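Local coordinates for sortase family protein (Streptococcus agalactiae, PDB 4D7W) that probably acts as a class C sortase, a transpeptidase that takes part in assembling type 2b pili on the cell surface of this Gram-positive bacterium, at residues A[113-117]-A[118-122]; A[155-158]-A[159-162]. One frame throughout, in Å; residues are numbered along the deposited sequence.

Interaction 1 of 2, residues A[113-117]-A[118-122]; sequences RGLPS and SRLFS
S118 pairs with L115 across the tip of a tight beta hairpin, where P116 and S117 turn the chain at the end of strand 105-115. L115 N gives a nearly straight bond to S118 O (2.9 Å, 178°). S118 N returns a bond to L115 O at 3.1 Å. S118 OG sits between its own backbone N and carbonyl carbon (chi1 53°), which brings it to 3.5 Å from L115 CB. Beside this, L115 CG meets L120 CD1.

At the other end, the side chain of R113 reaches the end of the type II' turn R119-S122 that follows strand 118-120. CG is anti to the backbone N (chi1 -170°), and the chain bends at chi2. NE then bonds S122 O at 2.9 Å. The oxygen lies in the guanidinium plane, while NE stands above the carbonyl plane. NH1 of R113 bonds C174 O and T175 OG1, so one guanidinium ties the hairpin base to the end of strand 167-175.

S122 closes that turn. R119 O takes S122 N and also S122 OG, the latter on a lone pair at 2.8 Å. S122 OG lies just 3.1 Å from G114 CA, where a glycine carries no side chain.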
loop_
_atom_site.group_PDB
_atom_site.type_symbol
_atom_site.label_atom_id
_atom_site.label_comp_id
_atom_site.label_asym_id
_atom_site.label_seq_id
_atom_site.Cartn_x
_atom_site.Cartn_y
_atom_site.Cartn_z
ATOM N N ARG A 113 -6.710 -11.755 6.264
ATOM C CA ARG A 113 -8.158 -11.748 6.216
ATOM C C ARG A 113 -8.611 -12.025 7.639
ATOM O O ARG A 113 -9.160 -13.090 7.955
ATOM C CB ARG A 113 -8.679 -12.782 5.208
ATOM C CG ARG A 113 -10.171 -12.704 4.889
ATOM C CD ARG A 113 -10.507 -11.573 3.926
ATOM N NE ARG A 113 -11.950 -11.496 3.687
ATOM C CZ ARG A 113 -12.605 -12.187 2.757
ATOM N NH1 ARG A 113 -11.956 -13.034 1.972
ATOM N NH2 ARG A 113 -13.917 -12.041 2.614
ATOM N N GLY A 114 -8.322 -11.069 8.509
ATOM C CA GLY A 114 -8.658 -11.190 9.913
ATOM C C GLY A 114 -7.729 -12.081 10.719
ATOM O O GLY A 114 -7.191 -13.076 10.220
ATOM N N LEU A 115 -7.531 -11.697 11.974
ATOM C CA LEU A 115 -6.877 -12.539 12.966
ATOM C C LEU A 115 -7.728 -12.496 14.231
ATOM O O LEU A 115 -8.631 -11.663 14.334
ATOM C CB LEU A 115 -5.441 -12.078 13.233
ATOM C CG LEU A 115 -4.405 -12.473 12.175
ATOM C CD1 LEU A 115 -3.019 -12.038 12.604
ATOM C CD2 LEU A 115 -4.444 -13.976 11.915
ATOM N N PRO A 116 -7.449 -13.400 15.186
ATOM C CA PRO A 116 -8.250 -13.608 16.400
ATOM C C PRO A 116 -8.749 -12.334 17.090
ATOM O O PRO A 116 -9.846 -12.356 17.650
ATOM C CB PRO A 116 -7.284 -14.370 17.310
ATOM C CG PRO A 116 -6.496 -15.203 16.357
ATOM C CD PRO A 116 -6.330 -14.358 15.108
ATOM N N SER A 117 -7.976 -11.253 17.060
ATOM C CA SER A 117 -8.412 -10.019 17.710
ATOM C C SER A 117 -8.033 -8.788 16.898
ATOM O O SER A 117 -7.520 -7.803 17.435
ATOM C CB SER A 117 -7.830 -9.917 19.121
ATOM O OG SER A 117 -6.420 -9.797 19.092
ATOM N N SER A 118 -8.300 -8.852 15.599
ATOM C CA SER A 118 -8.030 -7.743 14.695
ATOM C C SER A 118 -8.669 -8.011 13.331
ATOM O O SER A 118 -8.427 -9.053 12.718
ATOM C CB SER A 118 -6.522 -7.517 14.557
ATOM O OG SER A 118 -5.857 -8.712 14.195
ATOM N N ARG A 119 -9.491 -7.072 12.864
ATOM C CA ARG A 119 -10.198 -7.244 11.601
ATOM C C ARG A 119 -9.233 -7.259 10.419
ATOM O O ARG A 119 -9.310 -8.140 9.566
ATOM C CB ARG A 119 -11.250 -6.142 11.416
ATOM C CG ARG A 119 -12.482 -6.297 12.310
ATOM C CD ARG A 119 -13.459 -5.119 12.195
ATOM N NE ARG A 119 -12.934 -3.881 12.776
ATOM C CZ ARG A 119 -12.709 -2.763 12.087
ATOM N NH1 ARG A 119 -12.971 -2.721 10.787
ATOM N NH2 ARG A 119 -12.231 -1.682 12.693
ATOM N N LEU A 120 -8.322 -6.292 10.381
ATOM C CA LEU A 120 -7.420 -6.108 9.242
ATOM C C LEU A 120 -8.228 -5.943 7.941
ATOM O O LEU A 120 -9.069 -5.049 7.843
ATOM C CB LEU A 120 -6.436 -7.278 9.154
ATOM C CG LEU A 120 -5.593 -7.442 10.428
ATOM C CD1 LEU A 120 -4.918 -8.806 10.520
ATOM C CD2 LEU A 120 -4.563 -6.325 10.528
ATOM N N PHE A 121 -7.988 -6.797 6.951
ATOM C CA PHE A 121 -8.755 -6.732 5.705
ATOM C C PHE A 121 -9.920 -7.748 5.664
ATOM O O PHE A 121 -10.331 -8.181 4.585
ATOM C CB PHE A 121 -7.834 -6.959 4.507
ATOM C CG PHE A 121 -7.102 -5.705 4.035
ATOM C CD1 PHE A 121 -7.386 -4.463 4.588
ATOM C CD2 PHE A 121 -6.141 -5.787 3.034
ATOM C CE1 PHE A 121 -6.714 -3.313 4.151
ATOM C CE2 PHE A 121 -5.477 -4.642 2.584
ATOM C CZ PHE A 121 -5.762 -3.413 3.153
ATOM N N SER A 122 -10.446 -8.112 6.833
ATOM C CA SER A 122 -11.596 -9.030 6.927
ATOM C C SER A 122 -12.746 -8.662 6.002
ATOM O O SER A 122 -13.326 -9.522 5.341
ATOM C CB SER A 122 -12.136 -9.084 8.360
ATOM O OG SER A 122 -11.369 -9.959 9.156
#

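Interaction 2 of 2, residues A[155-158]-A[159-162]; sequences DDLR and DLQI. With EDO (1,2-ethanediol), chain B.
L157 O is gripped by two donors that reach it from opposite faces of its carbonyl plane. L160 N bonds it at 3.0 Å and closes a type I beta turn from L157 to L160. Q161 NE2 bonds it at 2.8 Å. The glutamine chain folds at chi2 (-66°), which turns its amide back over the turn. L157 CD2 and L160 CD1 also touch at 4.0 Å, and L160 packs on I108 and L185 of the sheet.

D156, just before the turn, holds R158 within it. The guanidinium meets the carboxylate side-on, with NE on OD1 and NH2 on OD2, the latter a salt bridge of 2.8 Å. OD1 also accepts R158 N at 3.1 Å, from the opposite face to NE. Three bonds, two of them to OD1, should restrict rotation of the carboxylate.

D159 joins through water. One water takes D159 N and donates to D156 O and D159 OD2. A second lies 2.6 Å from D159 OD2. It donates there and to D156 OD2, which may ease repulsion between two carboxylates that are probably both charged.

A 1,2-ethanediol, probably from the crystallisation liquor, donates from O1 to R158 O (2.7 Å) and accepts Q161 N. It also bonds R187.

D156 thus forms an Asx turn that overlaps a type I beta turn, within the loop between strands 140-152 and 167-175 of the sortase beta-barrel fold.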
loop_
_atom_site.group_PDB
_atom_site.type_symbol
_atom_site.label_atom_id
_atom_site.label_comp_id
_atom_site.label_asym_id
_atom_site.label_seq_id
_atom_site.Cartn_x
_atom_site.Cartn_y
_atom_site.Cartn_z
ATOM N N ASP A 155 -0.848 -18.239 -7.292
ATOM C CA ASP A 155 0.281 -18.041 -8.206
ATOM C C ASP A 155 -0.063 -17.176 -9.438
ATOM O O ASP A 155 0.782 -16.961 -10.311
ATOM C CB ASP A 155 0.855 -19.400 -8.655
ATOM C CG ASP A 155 -0.185 -20.301 -9.317
ATOM O OD1 ASP A 155 -1.321 -19.840 -9.570
ATOM O OD2 ASP A 155 0.143 -21.479 -9.597
ATOM N N ASP A 156 -1.291 -16.665 -9.496
ATOM C CA ASP A 156 -1.731 -15.854 -10.637
ATOM C C ASP A 156 -1.367 -14.384 -10.418
ATOM O O ASP A 156 -1.990 -13.708 -9.603
ATOM C CB ASP A 156 -3.239 -16.006 -10.837
ATOM C CG ASP A 156 -3.744 -15.339 -12.104
ATOM O OD1 ASP A 156 -2.963 -14.636 -12.772
ATOM O OD2 ASP A 156 -4.941 -15.525 -12.429
ATOM N N LEU A 157 -0.373 -13.884 -11.150
ATOM C CA LEU A 157 0.093 -12.517 -10.932
ATOM C C LEU A 157 -0.279 -11.585 -12.073
ATOM O O LEU A 157 0.260 -10.484 -12.178
ATOM C CB LEU A 157 1.607 -12.490 -10.735
ATOM C CG LEU A 157 2.155 -13.284 -9.554
ATOM C CD1 LEU A 157 3.655 -13.059 -9.443
ATOM C CD2 LEU A 157 1.441 -12.895 -8.269
ATOM N N ARG A 158 -1.208 -12.031 -12.909
ATOM C CA ARG A 158 -1.581 -11.312 -14.119
ATOM C C ARG A 158 -2.192 -9.951 -13.841
ATOM O O ARG A 158 -2.029 -9.020 -14.638
ATOM C CB ARG A 158 -2.558 -12.145 -14.944
ATOM C CG ARG A 158 -1.951 -13.399 -15.551
ATOM C CD ARG A 158 -2.986 -14.158 -16.364
ATOM N NE ARG A 158 -4.007 -14.739 -15.502
ATOM C CZ ARG A 158 -5.015 -15.486 -15.936
ATOM N NH1 ARG A 158 -5.146 -15.743 -17.230
ATOM N NH2 ARG A 158 -5.894 -15.978 -15.074
ATOM N N ASP A 159 -2.897 -9.833 -12.721
ATOM C CA ASP A 159 -3.541 -8.573 -12.383
ATOM C C ASP A 159 -2.652 -7.689 -11.518
ATOM O O ASP A 159 -3.080 -6.630 -11.064
ATOM C CB ASP A 159 -4.863 -8.826 -11.671
ATOM C CG ASP A 159 -5.763 -9.760 -12.448
ATOM O OD1 ASP A 159 -6.188 -9.369 -13.556
ATOM O OD2 ASP A 159 -6.041 -10.877 -11.955
ATOM N N LEU A 160 -1.415 -8.121 -11.306
ATOM C CA LEU A 160 -0.528 -7.431 -10.377
ATOM C C LEU A 160 0.725 -6.934 -11.101
ATOM O O LEU A 160 1.839 -7.095 -10.616
ATOM C CB LEU A 160 -0.172 -8.354 -9.213
ATOM C CG LEU A 160 -1.358 -8.772 -8.335
ATOM C CD1 LEU A 160 -0.965 -9.848 -7.336
ATOM C CD2 LEU A 160 -1.954 -7.577 -7.609
ATOM N N GLN A 161 0.536 -6.323 -12.273
ATOM C CA GLN A 161 1.669 -5.872 -13.076
ATOM C C GLN A 161 1.639 -4.363 -13.293
ATOM O O GLN A 161 0.615 -3.713 -13.085
ATOM C CB GLN A 161 1.688 -6.597 -14.434
ATOM C CG GLN A 161 1.672 -8.126 -14.331
ATOM C CD GLN A 161 2.941 -8.693 -13.705
ATOM O OE1 GLN A 161 4.018 -8.092 -13.795
ATOM N NE2 GLN A 161 2.820 -9.857 -13.066
ATOM N N ILE A 162 2.774 -3.803 -13.708
ATOM C CA ILE A 162 2.832 -2.385 -14.036
ATOM C C ILE A 162 2.141 -2.177 -15.354
ATOM O O ILE A 162 2.389 -2.931 -16.292
ATOM C CB ILE A 162 4.275 -1.867 -14.150
ATOM C CG1 ILE A 162 4.986 -1.982 -12.797
ATOM C CG2 ILE A 162 4.270 -0.444 -14.701
ATOM C CD1 ILE A 162 4.436 -1.071 -11.718
HETATM C C1 EDO B . -2.471 -5.346 -14.821
HETATM O O1 EDO B . -1.908 -6.419 -14.062
HETATM C C2 EDO B . -3.030 -4.303 -13.863
HETATM O O2 EDO B . -4.173 -4.847 -13.213
HETATM O O HOH W 1 -3.469 -11.586 -10.559
HETATM O O HOH W 2 -6.401 -13.047 -13.425
#

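Overall arrangement
Both contacts are local and lie at the surface of the sortase domain. Their centres are 24 Å apart, their nearest atoms about 11 Å, and they do not touch. Interaction 1 belongs to the sheet: it extends strand 105-115 into a hairpin. Interaction 2 lies in a loop without regular strand. The same sheet relates them, since 113-115 are the end of strand 105-115 and L160 packs on I108 of that strand. Strand 167-175, which R113 meets at its end, follows the loop of interaction 2. Backbone pairing and one arginine-carbonyl bond dominate interaction 1. Interaction 2 centres on one backbone oxygen held by an amide N-H and a glutamine, with an ion pair and waters on two carboxylates beside it; the diol is probably incidental.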